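Local atomic coordinates of putative eukaryotic translation initiation factor eIF-4E (Leishmania major, PDB entry 5WB5), a protein that probably binds the 7-methylguanosine cap of messenger RNA, including the trypanosomatid cap 4, and takes part in translation initiation. Residues His21-Ala26 with Ala144-Tyr149; Tyr77-Glu82 with Asn140-Thr145; Glu82-Lys85 with Glu89-Ala92; Pro91-Gly96 with Phe163-Val168; Leu178-Ser183 with Glu192-Ala197. All blocks are in the same frame, centred on the assembly; numbering follows the deposited sequence.

Overall arrangement
All five contacts belong to one eIF4E-type fold, a curved antiparallel sheet with helices packed against it. Contacts 1 and 2 share helix 133-147 and reach the neighbouring strands 22-32 and 75-81, their centres about 9 Å apart. Contact 3 lies in the loop that leaves strand 75-81 and shares the short helix 91-94 with contact 4, which ends on strand 164-171; the centres of contacts 3 and 4 are about 7 Å apart. Contact 5 comes last along the chain, where helix 188-200 meets strand 175-182, about 10 Å from contact 4 between centres. Strands 75-81, 164-171 and 175-182 lie side by side, so contacts 2, 4 and 5 are joined through the sheet.

Contact 1 of 5, residues His21-Ala26 with Ala144-Tyr149; sequences HKLQRA and ATVGEY
Leu23 lays its CD2 methyl against the last turn of helix 133-147, 4.1 Å from Val146 CB and 3.7 Å from the carbonyl oxygen Val146 O. This is where strand 22-32 of the eIF4E sheet turns a corner next to the C-terminal end of the helix, which closes in a Schellman motif: Glu148 adopts a positive phi (67°) and leaves the helical path. Just past the helix end, the Glu148 side chain points at the corner formed by Gln24 and Arg25. Its chain bends at chi2, and CG passes 3.7 Å from Gln24 CB, the two side chains crossing at about a right angle.

Arg25 offers the edge of its guanidinium side-on, with NE and NH2 both directed at a single oxygen, Glu148 OE2, and a weak third bond from NH2 to OE1. The guanidinium and carboxylate planes are turned 49° apart. Arg25 NH1 is held as well, by Gln81 OE1 and Val164 O, which fixes the rotation of the group. The other protein of the assembly binds this corner and helix end: a basic side chain forms a salt bridge with Glu148 OE1, and further hydrogen bonds reach Gln24 OE1, Lys22 O and the Gly147 backbone. The shortest bond of the Arg25 salt bridge, 2.9 Å between Arg25 NE and Glu148 OE2, meets the oxygen on its syn side.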
# COMPACT_ATOMS: atom_id res chain seq x y z
N HIS A 21 -11.05 -11.97 11.32
CA HIS A 21 -10.84 -10.68 11.98
C HIS A 21 -11.12 -9.57 10.96
O HIS A 21 -10.24 -9.17 10.20
CB HIS A 21 -9.44 -10.58 12.57
CG HIS A 21 -9.17 -11.59 13.63
ND1 HIS A 21 -9.06 -12.94 13.37
CD2 HIS A 21 -8.98 -11.45 14.97
CE1 HIS A 21 -8.82 -13.59 14.50
NE2 HIS A 21 -8.77 -12.70 15.48
N LYS A 22 -12.36 -9.08 10.97
CA LYS A 22 -12.80 -8.12 9.97
C LYS A 22 -12.09 -6.78 10.13
O LYS A 22 -11.77 -6.35 11.24
CB LYS A 22 -14.31 -7.92 10.07
N LEU A 23 -11.87 -6.12 9.00
CA LEU A 23 -11.26 -4.80 8.96
C LEU A 23 -12.34 -3.72 9.01
O LEU A 23 -13.52 -3.96 8.73
CB LEU A 23 -10.43 -4.62 7.70
CG LEU A 23 -9.24 -5.56 7.51
CD1 LEU A 23 -8.64 -5.38 6.13
CD2 LEU A 23 -8.19 -5.31 8.58
N GLN A 24 -11.92 -2.51 9.37
CA GLN A 24 -12.84 -1.38 9.32
C GLN A 24 -13.27 -1.08 7.89
O GLN A 24 -14.37 -0.58 7.67
CB GLN A 24 -12.20 -0.14 9.96
CG GLN A 24 -13.10 1.08 10.00
CD GLN A 24 -14.38 0.84 10.77
OE1 GLN A 24 -14.37 0.29 11.87
NE2 GLN A 24 -15.51 1.25 10.20
N ARG A 25 -12.40 -1.37 6.92
CA ARG A 25 -12.68 -1.07 5.53
C ARG A 25 -12.02 -2.12 4.65
O ARG A 25 -10.99 -2.70 5.02
CB ARG A 25 -12.17 0.32 5.14
CG ARG A 25 -12.78 1.46 5.94
CD ARG A 25 -12.24 2.81 5.50
NE ARG A 25 -10.88 3.05 5.97
CZ ARG A 25 -10.14 4.10 5.63
NH1 ARG A 25 -10.63 5.02 4.80
NH2 ARG A 25 -8.92 4.24 6.11
N ALA A 26 -12.61 -2.37 3.49
CA ALA A 26 -11.97 -3.19 2.48
C ALA A 26 -10.89 -2.38 1.76
O ALA A 26 -10.94 -1.15 1.72
CB ALA A 26 -12.99 -3.72 1.48
N ALA A 144 -0.33 -0.41 9.22
CA ALA A 144 -0.95 0.77 9.81
C ALA A 144 -2.19 1.19 9.03
O ALA A 144 -3.17 1.67 9.61
CB ALA A 144 0.06 1.91 9.88
N THR A 145 -2.16 1.04 7.71
CA THR A 145 -3.32 1.38 6.90
C THR A 145 -4.50 0.48 7.26
O THR A 145 -5.57 0.96 7.64
CB THR A 145 -2.98 1.26 5.41
OG1 THR A 145 -1.83 2.06 5.12
CG2 THR A 145 -4.15 1.73 4.55
N VAL A 146 -4.30 -0.84 7.16
CA VAL A 146 -5.42 -1.75 7.38
C VAL A 146 -5.87 -1.71 8.84
O VAL A 146 -7.07 -1.81 9.13
CB VAL A 146 -5.06 -3.19 6.95
CG1 VAL A 146 -4.84 -3.24 5.45
CG2 VAL A 146 -3.84 -3.70 7.70
N GLY A 147 -4.93 -1.55 9.77
CA GLY A 147 -5.24 -1.48 11.18
C GLY A 147 -5.82 -0.16 11.65
O GLY A 147 -6.19 -0.04 12.81
N GLU A 148 -5.89 0.84 10.77
CA GLU A 148 -6.54 2.11 11.05
C GLU A 148 -5.82 2.93 12.11
O GLU A 148 -6.43 3.81 12.73
CB GLU A 148 -8.00 1.92 11.45
CG GLU A 148 -8.87 1.31 10.37
CD GLU A 148 -9.06 2.24 9.19
OE1 GLU A 148 -8.79 3.45 9.33
OE2 GLU A 148 -9.47 1.75 8.11
N TYR A 149 -4.53 2.66 12.36
CA TYR A 149 -3.73 3.52 13.23
C TYR A 149 -2.76 4.39 12.44
O TYR A 149 -1.74 4.82 12.98
CB TYR A 149 -2.99 2.69 14.28
CG TYR A 149 -2.13 1.56 13.78
CD1 TYR A 149 -2.68 0.32 13.50
CD2 TYR A 149 -0.75 1.71 13.63
CE1 TYR A 149 -1.90 -0.73 13.06
CE2 TYR A 149 0.04 0.66 13.19
CZ TYR A 149 -0.54 -0.57 12.91
OH TYR A 149 0.23 -1.62 12.47

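Contact 2 of 5, residues Tyr77-Glu82 with Asn140-Thr145; sequences YHFFQE and NVLMAT
Phe79 and Leu142 make the main apolar contact, a CH-pi interaction between the strand 75-81 and the helix 133-147. The CD2 methyl of Leu142 stands over one face of the Phe79 ring, 3.6 Å from its centroid and 18° off the ring normal. It is displaced toward the rim, so its shortest approach is to Phe79 CD2, at 3.4 Å. The ring can meet the methyl this way because Phe79 CG lies opposite the backbone N about the CA-CB bond (chi1 -171°), which carries the ring out from the sheet to the helix.

The second apolar touch is at the ring's edge. One helical turn further along, Thr145 brings its CG2 methyl close to the ring plane, 4.0 Å from Phe79 CE2. Phe79 is therefore met by one methyl over a face and by another at the rim, while the ring of Trp27, from the adjacent strand 22-32, runs nearly parallel to it.

Hydrogen bonding belongs to the helix itself. With its methyl turned to the ring, Thr145 sends OG1 back to Val141 O, 2.7 Å away. The same carbonyl oxygen accepts from Thr145 N at 2.9 Å, and the two donors come from opposite faces of its plane; the buried hydroxyl is thus satisfied without any partner on the strand.

Leu142 also packs on Ile167 of strand 164-171 and on Phe58 and Leu62 of helix 55-64. This is the eIF4E fold, in which long helices cover the convex side of a curved antiparallel sheet.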
# COMPACT_ATOMS: atom_id res chain seq x y z
N TYR A 77 3.04 -0.10 -6.60
CA TYR A 77 1.96 -0.68 -5.81
C TYR A 77 1.03 0.44 -5.37
O TYR A 77 1.48 1.47 -4.85
CB TYR A 77 2.49 -1.40 -4.57
CG TYR A 77 3.08 -2.78 -4.78
CD1 TYR A 77 2.44 -3.73 -5.56
CD2 TYR A 77 4.28 -3.13 -4.17
CE1 TYR A 77 2.98 -4.99 -5.74
CE2 TYR A 77 4.83 -4.39 -4.34
CZ TYR A 77 4.18 -5.32 -5.13
OH TYR A 77 4.72 -6.57 -5.30
N HIS A 78 -0.27 0.24 -5.57
CA HIS A 78 -1.30 1.11 -5.02
C HIS A 78 -2.15 0.29 -4.07
O HIS A 78 -2.40 -0.89 -4.32
CB HIS A 78 -2.18 1.72 -6.12
CG HIS A 78 -1.41 2.26 -7.29
ND1 HIS A 78 -1.22 3.61 -7.48
CD2 HIS A 78 -0.80 1.64 -8.33
CE1 HIS A 78 -0.51 3.80 -8.59
NE2 HIS A 78 -0.25 2.62 -9.12
N PHE A 79 -2.61 0.91 -2.99
CA PHE A 79 -3.40 0.22 -1.98
C PHE A 79 -4.43 1.22 -1.47
O PHE A 79 -4.08 2.11 -0.68
CB PHE A 79 -2.51 -0.31 -0.86
CG PHE A 79 -3.22 -1.21 0.11
CD1 PHE A 79 -3.51 -2.52 -0.23
CD2 PHE A 79 -3.56 -0.75 1.38
CE1 PHE A 79 -4.15 -3.35 0.67
CE2 PHE A 79 -4.20 -1.58 2.27
CZ PHE A 79 -4.49 -2.88 1.92
N PHE A 80 -5.67 1.10 -1.94
CA PHE A 80 -6.67 2.13 -1.70
C PHE A 80 -7.97 1.52 -1.20
O PHE A 80 -8.28 0.37 -1.50
CB PHE A 80 -6.96 2.94 -2.98
CG PHE A 80 -5.98 4.05 -3.22
CD1 PHE A 80 -4.66 3.77 -3.53
CD2 PHE A 80 -6.38 5.38 -3.13
CE1 PHE A 80 -3.76 4.79 -3.75
CE2 PHE A 80 -5.48 6.40 -3.34
CZ PHE A 80 -4.16 6.11 -3.65
N GLN A 81 -8.73 2.31 -0.44
CA GLN A 81 -10.02 1.84 0.03
C GLN A 81 -10.85 1.34 -1.14
O GLN A 81 -10.77 1.85 -2.26
CB GLN A 81 -10.77 2.95 0.78
CG GLN A 81 -12.21 2.59 1.12
CD GLN A 81 -12.85 3.57 2.08
OE1 GLN A 81 -12.19 4.47 2.59
NE2 GLN A 81 -14.14 3.39 2.33
N GLU A 82 -11.66 0.31 -0.88
CA GLU A 82 -12.50 -0.25 -1.94
C GLU A 82 -13.46 0.82 -2.47
O GLU A 82 -14.01 1.61 -1.70
CB GLU A 82 -13.28 -1.45 -1.43
CG GLU A 82 -13.93 -2.27 -2.53
CD GLU A 82 -14.57 -3.54 -2.02
OE1 GLU A 82 -14.91 -3.60 -0.82
OE2 GLU A 82 -14.72 -4.49 -2.81
N ASN A 140 5.13 -2.13 7.34
CA ASN A 140 4.64 -1.38 8.49
C ASN A 140 3.56 -0.39 8.08
O ASN A 140 2.53 -0.27 8.77
CB ASN A 140 5.80 -0.65 9.17
CG ASN A 140 6.71 -1.59 9.94
OD1 ASN A 140 6.33 -2.72 10.28
ND2 ASN A 140 7.92 -1.14 10.22
N VAL A 141 3.75 0.31 6.97
CA VAL A 141 2.76 1.29 6.54
C VAL A 141 1.49 0.59 6.08
O VAL A 141 0.38 1.08 6.31
CB VAL A 141 3.34 2.20 5.44
CG1 VAL A 141 2.28 3.17 4.93
CG2 VAL A 141 4.53 2.96 5.98
N LEU A 142 1.62 -0.56 5.42
CA LEU A 142 0.43 -1.31 5.03
C LEU A 142 -0.35 -1.77 6.25
O LEU A 142 -1.59 -1.68 6.28
CB LEU A 142 0.83 -2.50 4.15
CG LEU A 142 0.95 -2.20 2.66
CD1 LEU A 142 1.75 -3.29 1.96
CD2 LEU A 142 -0.44 -2.06 2.04
N MET A 143 0.35 -2.28 7.27
CA MET A 143 -0.31 -2.74 8.48
C MET A 143 -0.98 -1.58 9.21
O MET A 143 -2.07 -1.73 9.76
CB MET A 143 0.68 -3.44 9.41
CG MET A 143 1.15 -4.80 8.92
SD MET A 143 2.21 -5.66 10.09
CE MET A 143 3.58 -4.53 10.19
N ALA A 144 -0.33 -0.41 9.22
CA ALA A 144 -0.95 0.77 9.81
C ALA A 144 -2.19 1.19 9.03
O ALA A 144 -3.17 1.67 9.61
CB ALA A 144 0.06 1.91 9.88
N THR A 145 -2.16 1.04 7.71
CA THR A 145 -3.32 1.38 6.90
C THR A 145 -4.50 0.48 7.26
O THR A 145 -5.57 0.96 7.64
CB THR A 145 -2.98 1.26 5.41
OG1 THR A 145 -1.83 2.06 5.12
CG2 THR A 145 -4.15 1.73 4.55

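Contact 3 of 5, residues Glu82-Lys85 with Glu89-Ala92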
# COMPACT_ATOMS: atom_id res chain seq x y z
N GLU A 82 -11.66 0.31 -0.88
CA GLU A 82 -12.50 -0.25 -1.94
C GLU A 82 -13.46 0.82 -2.47
O GLU A 82 -14.01 1.61 -1.70
CB GLU A 82 -13.28 -1.45 -1.43
CG GLU A 82 -13.93 -2.27 -2.53
CD GLU A 82 -14.57 -3.54 -2.02
OE1 GLU A 82 -14.91 -3.60 -0.82
OE2 GLU A 82 -14.72 -4.49 -2.81
N GLY A 83 -13.65 0.83 -3.78
CA GLY A 83 -14.44 1.86 -4.41
C GLY A 83 -13.74 3.19 -4.54
O GLY A 83 -14.40 4.21 -4.73
N VAL A 84 -12.41 3.20 -4.45
CA VAL A 84 -11.62 4.43 -4.55
C VAL A 84 -10.44 4.13 -5.46
O VAL A 84 -9.56 3.35 -5.11
CB VAL A 84 -11.14 4.92 -3.18
CG1 VAL A 84 -10.25 6.15 -3.33
CG2 VAL A 84 -12.32 5.22 -2.27
N LYS A 85 -10.43 4.76 -6.64
CA LYS A 85 -9.33 4.56 -7.56
C LYS A 85 -8.11 5.39 -7.13
O LYS A 85 -8.26 6.46 -6.54
CB LYS A 85 -9.74 4.96 -8.98
CG LYS A 85 -10.94 4.19 -9.52
CD LYS A 85 -11.31 4.65 -10.93
CE LYS A 85 -12.52 3.91 -11.46
NZ LYS A 85 -12.92 4.39 -12.82
N GLU A 89 -8.68 12.07 -10.26
CA GLU A 89 -10.04 12.16 -10.78
C GLU A 89 -11.05 11.48 -9.86
O GLU A 89 -12.25 11.74 -9.99
CB GLU A 89 -10.11 11.55 -12.18
CG GLU A 89 -9.34 12.32 -13.25
CD GLU A 89 -7.86 12.00 -13.26
OE1 GLU A 89 -7.41 11.21 -12.41
OE2 GLU A 89 -7.14 12.53 -14.13
N ASP A 90 -10.59 10.62 -8.96
CA ASP A 90 -11.49 9.98 -8.02
C ASP A 90 -12.10 11.03 -7.10
O ASP A 90 -11.38 11.89 -6.58
CB ASP A 90 -10.74 8.93 -7.21
CG ASP A 90 -11.67 8.07 -6.37
OD1 ASP A 90 -12.51 8.62 -5.64
OD2 ASP A 90 -11.55 6.82 -6.45
N PRO A 91 -13.42 11.00 -6.86
CA PRO A 91 -14.01 11.98 -5.93
C PRO A 91 -13.40 11.93 -4.54
O PRO A 91 -13.44 12.93 -3.82
CB PRO A 91 -15.49 11.60 -5.91
CG PRO A 91 -15.73 10.88 -7.19
CD PRO A 91 -14.45 10.16 -7.50
N ALA A 92 -12.84 10.79 -4.14
CA ALA A 92 -12.23 10.68 -2.82
C ALA A 92 -10.92 11.45 -2.74
O ALA A 92 -10.53 11.89 -1.65
CB ALA A 92 -12.01 9.21 -2.47
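Val84 meets Ala92 through methyl groups: CG1 of the valine lies 3.6 Å from Ala92 CB. Beside them sits the carboxylate of Asp90, whose OD2 faces the backbone where Val84 leads into Lys85. OD2 is 3.4 Å from Val84 CG1, the two side chains crossing at about a right angle. OD2 also accepts from the backbone N of Lys85; the modelled separation is too short to be taken at face value at this resolution. Lys85 CB, 3.6 Å from Asp90 OD2, flanks the same oxygen before the rest of its chain runs off, fully extended, to a salt bridge between its NZ and Glu43.

What places the carboxylate is its second bond. Asp90 is the N-cap of the short helix: its OD1 accepts from Ala92 N at 2.7 Å, a nearly straight bond (168°) that arrives on the anti side of the oxygen. With CG swung away from the aspartate's own N (chi1 -171°), OD1 caps the helix while OD2 is left facing the Lys85 amide. The buried carboxylate is probably favoured as an anion by the N-terminal end of the helix.

The contact closes a surface loop between strand 75-81 and helix 91-94. At the strand end, Glu82 bonds through its backbone to Ala26 of strand 22-32; at the helix end, Ala92 also faces Thr165 of strand 164-171.

Contact 4 of 5, residues Pro91-Gly96 with Phe163-Val168; sequences PANKKG and FVTGIV
Asn93 has its CG beside the backbone N (chi1 -54°), while Thr165 holds OG1 between its own N and carbonyl carbon (chi1 62°); together these turns bring Asn93 OD1 and Thr165 OG1 to 2.7 Å. Thr165 sits at a classic beta bulge in strand 164-171 of the eIF4E sheet, where it and Gly166 both face Trp181 on the next strand. Trp181 O also lies near the hydroxyl, and both oxygens are within hydrogen-bonding distance of it.

The amide of Asn93 crosses the threonine obliquely, with OD1 also 3.5 Å from Thr165 CB. Its other end is held independently: Asn93 ND2 bonds to Met87 O in the loop before helix 91-94, which settles the rotation of the amide and leaves OD1 directed at the strand. Phe80 and Trp181 border the Asn93 side chain, so the short helix packs onto two further strands.

Next to this polar pair is a looser touch. The CG2 methyl of Thr165 makes an apolar contact with Ala92 CB at 4.1 Å, and it lies in plain van der Waals packing 3.8 Å from the carbonyl oxygen Ala92 O.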
# COMPACT_ATOMS: atom_id res chain seq x y z
N PRO A 91 -13.42 11.00 -6.86
CA PRO A 91 -14.01 11.98 -5.93
C PRO A 91 -13.40 11.93 -4.54
O PRO A 91 -13.44 12.93 -3.82
CB PRO A 91 -15.49 11.60 -5.91
CG PRO A 91 -15.73 10.88 -7.19
CD PRO A 91 -14.45 10.16 -7.50
N ALA A 92 -12.84 10.79 -4.14
CA ALA A 92 -12.23 10.68 -2.82
C ALA A 92 -10.92 11.45 -2.74
O ALA A 92 -10.53 11.89 -1.65
CB ALA A 92 -12.01 9.21 -2.47
N ASN A 93 -10.23 11.63 -3.87
CA ASN A 93 -8.93 12.28 -3.90
C ASN A 93 -8.97 13.66 -4.55
O ASN A 93 -7.92 14.31 -4.64
CB ASN A 93 -7.92 11.40 -4.64
CG ASN A 93 -7.84 10.01 -4.08
OD1 ASN A 93 -7.85 9.82 -2.86
ND2 ASN A 93 -7.77 9.01 -4.96
N LYS A 94 -10.14 14.12 -5.00
CA LYS A 94 -10.20 15.39 -5.71
C LYS A 94 -9.78 16.55 -4.82
O LYS A 94 -8.93 17.37 -5.20
CB LYS A 94 -11.61 15.61 -6.26
CG LYS A 94 -12.69 15.76 -5.20
CD LYS A 94 -14.08 15.87 -5.79
CE LYS A 94 -15.13 15.99 -4.70
NZ LYS A 94 -16.49 16.27 -5.25
N LYS A 95 -10.36 16.64 -3.61
CA LYS A 95 -10.05 17.74 -2.71
C LYS A 95 -8.75 17.52 -1.96
O LYS A 95 -8.08 18.49 -1.58
CB LYS A 95 -11.19 17.95 -1.71
CG LYS A 95 -12.49 18.44 -2.33
CD LYS A 95 -13.60 18.53 -1.29
CE LYS A 95 -14.90 19.00 -1.90
NZ LYS A 95 -16.01 19.04 -0.91
N GLY A 96 -8.38 16.26 -1.73
CA GLY A 96 -7.22 15.95 -0.92
C GLY A 96 -5.93 16.01 -1.70
O GLY A 96 -5.85 16.53 -2.82
N PHE A 163 -10.17 9.98 6.56
CA PHE A 163 -9.16 10.95 6.14
C PHE A 163 -8.12 10.35 5.20
O PHE A 163 -7.70 11.01 4.25
CB PHE A 163 -8.45 11.53 7.36
CG PHE A 163 -7.29 12.42 7.02
CD1 PHE A 163 -7.49 13.62 6.36
CD2 PHE A 163 -6.00 12.07 7.38
CE1 PHE A 163 -6.42 14.44 6.05
CE2 PHE A 163 -4.93 12.89 7.07
CZ PHE A 163 -5.14 14.07 6.40
N VAL A 164 -7.72 9.11 5.44
CA VAL A 164 -6.76 8.42 4.57
C VAL A 164 -7.54 7.59 3.56
O VAL A 164 -8.40 6.79 3.92
CB VAL A 164 -5.82 7.53 5.40
CG1 VAL A 164 -4.90 6.71 4.50
CG2 VAL A 164 -4.99 8.39 6.35
N THR A 165 -7.23 7.80 2.27
CA THR A 165 -7.89 7.06 1.20
C THR A 165 -7.01 5.96 0.62
O THR A 165 -7.55 4.96 0.12
CB THR A 165 -8.30 8.00 0.07
OG1 THR A 165 -7.14 8.62 -0.49
CG2 THR A 165 -9.25 9.08 0.59
N GLY A 166 -5.69 6.11 0.66
CA GLY A 166 -4.85 5.05 0.15
C GLY A 166 -3.38 5.36 0.33
O GLY A 166 -3.00 6.36 0.95
N ILE A 167 -2.55 4.48 -0.22
CA ILE A 167 -1.10 4.63 -0.20
C ILE A 167 -0.53 4.09 -1.51
O ILE A 167 -1.16 3.28 -2.21
CB ILE A 167 -0.43 3.90 0.99
CG1 ILE A 167 -0.75 2.41 0.97
CG2 ILE A 167 -0.86 4.54 2.31
CD1 ILE A 167 0.03 1.60 1.99
N VAL A 168 0.67 4.54 -1.83
CA VAL A 168 1.34 4.20 -3.09
C VAL A 168 2.83 4.05 -2.82
O VAL A 168 3.46 4.95 -2.25
CB VAL A 168 1.09 5.25 -4.19
CG1 VAL A 168 1.77 4.84 -5.49
CG2 VAL A 168 -0.40 5.48 -4.41

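Contact 5 of 5, residues Leu178-Ser183 with Glu192-Ala197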
# COMPACT_ATOMS: atom_id res chain seq x y z
N LEU A 178 7.37 6.67 -1.27
CA LEU A 178 6.20 6.28 -0.49
C LEU A 178 5.25 7.47 -0.43
O LEU A 178 5.69 8.61 -0.33
CB LEU A 178 6.61 5.86 0.93
CG LEU A 178 5.47 5.54 1.88
CD1 LEU A 178 4.69 4.33 1.42
CD2 LEU A 178 6.02 5.31 3.28
N ALA A 179 3.95 7.20 -0.52
CA ALA A 179 2.97 8.26 -0.55
C ALA A 179 1.71 7.80 0.17
O ALA A 179 1.26 6.67 -0.02
CB ALA A 179 2.63 8.68 -1.99
N VAL A 180 1.15 8.69 0.98
CA VAL A 180 -0.12 8.46 1.66
C VAL A 180 -1.11 9.47 1.09
O VAL A 180 -0.97 10.68 1.30
CB VAL A 180 0.01 8.62 3.18
CG1 VAL A 180 -1.32 8.34 3.87
CG2 VAL A 180 1.09 7.69 3.71
N TRP A 181 -2.09 8.97 0.34
CA TRP A 181 -3.12 9.81 -0.28
C TRP A 181 -4.27 9.99 0.70
O TRP A 181 -4.92 9.00 1.09
CB TRP A 181 -3.63 9.19 -1.58
CG TRP A 181 -2.64 9.20 -2.71
CD1 TRP A 181 -1.29 9.08 -2.62
CD2 TRP A 181 -2.94 9.35 -4.10
NE1 TRP A 181 -0.72 9.14 -3.87
CE2 TRP A 181 -1.72 9.30 -4.80
CE3 TRP A 181 -4.13 9.51 -4.82
CZ2 TRP A 181 -1.65 9.41 -6.19
CZ3 TRP A 181 -4.06 9.62 -6.20
CH2 TRP A 181 -2.82 9.57 -6.87
N VAL A 182 -4.51 11.24 1.08
CA VAL A 182 -5.60 11.61 1.99
C VAL A 182 -6.75 12.19 1.17
O VAL A 182 -6.72 12.18 -0.07
CB VAL A 182 -5.11 12.61 3.05
CG1 VAL A 182 -3.96 12.03 3.84
CG2 VAL A 182 -4.71 13.94 2.41
N SER A 183 -7.76 12.73 1.85
CA SER A 183 -8.96 13.25 1.21
C SER A 183 -9.16 14.75 1.40
O SER A 183 -9.75 15.38 0.52
CB SER A 183 -10.20 12.52 1.73
OG SER A 183 -10.39 12.74 3.11
N GLU A 192 -0.39 16.89 10.14
CA GLU A 192 0.69 16.77 11.12
C GLU A 192 0.64 15.42 11.83
O GLU A 192 1.68 14.79 12.07
CB GLU A 192 0.59 17.92 12.13
CG GLU A 192 1.69 17.92 13.18
CD GLU A 192 1.52 19.04 14.19
OE1 GLU A 192 0.65 19.91 13.99
OE2 GLU A 192 2.26 19.05 15.20
N ALA A 193 -0.57 14.96 12.18
CA ALA A 193 -0.73 13.63 12.78
C ALA A 193 -0.28 12.53 11.82
O ALA A 193 0.37 11.56 12.23
CB ALA A 193 -2.19 13.42 13.20
N LEU A 194 -0.59 12.68 10.53
CA LEU A 194 -0.11 11.72 9.55
C LEU A 194 1.40 11.79 9.42
O LEU A 194 2.05 10.76 9.21
CB LEU A 194 -0.79 11.96 8.20
CG LEU A 194 -0.32 11.05 7.07
CD1 LEU A 194 -0.45 9.58 7.45
CD2 LEU A 194 -1.11 11.36 5.81
N LYS A 195 1.99 12.98 9.54
CA LYS A 195 3.44 13.11 9.46
C LYS A 195 4.13 12.32 10.56
O LYS A 195 4.99 11.47 10.29
CB LYS A 195 3.84 14.59 9.53
CG LYS A 195 3.60 15.38 8.24
CD LYS A 195 3.76 16.88 8.46
CE LYS A 195 5.21 17.26 8.73
NZ LYS A 195 5.36 18.72 8.99
N LYS A 196 3.78 12.60 11.83
CA LYS A 196 4.37 11.82 12.92
C LYS A 196 4.11 10.33 12.75
O LYS A 196 5.03 9.52 12.95
CB LYS A 196 3.82 12.29 14.27
CG LYS A 196 4.48 11.64 15.49
CD LYS A 196 3.86 12.17 16.79
CE LYS A 196 4.50 13.46 17.26
NZ LYS A 196 5.89 13.23 17.74
N ALA A 197 2.88 9.93 12.40
CA ALA A 197 2.59 8.51 12.24
C ALA A 197 3.49 7.88 11.19
O ALA A 197 4.14 6.85 11.44
CB ALA A 197 1.12 8.31 11.88
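Strand 175-182 passes beneath helix 188-200 with Val180 and Leu194 as the nearest residues, their CA atoms 8.5 Å apart. The helical segment is regular, with Lys196 N bonded to Glu192 O at 3.0 Å and Ala197 N bonded to Ala193 O at the same distance. In the strand, Val180 and Val182 direct their CB atoms at the helix, and Trp181 between them points to the other face of the sheet.

Of the helical segment, Leu194 makes the contact. It leaves the helix with its CG trans to the backbone N (chi1 177°) and comes down on the two valines by its branched end. It reaches Val180 tip to tip: Leu194 CD2 is 3.6 Å from Val180 CG1, and Leu194 CD1 is 3.9 Å from that same CG1. It comes at Val182 from an angle, CD2 lying 3.5 Å from Val182 CG1. One methyl, CD2, thus touches both valines, two residues apart along the strand. All three side chains are apolar and buried.

Leu150 from a loop touches both Val180 and Leu194, and Leu198 also covers Val180. In the sheet, strand 175-182 lies between 164-171 and 97-104: Val180 packs on Val164 and Ile167 of the first, and Leu194 rests on Leu99 of the second. Helix 188-200 therefore packs on the antiparallel sheet of the eIF4E fold, covering strands 175-182 and 97-104 together.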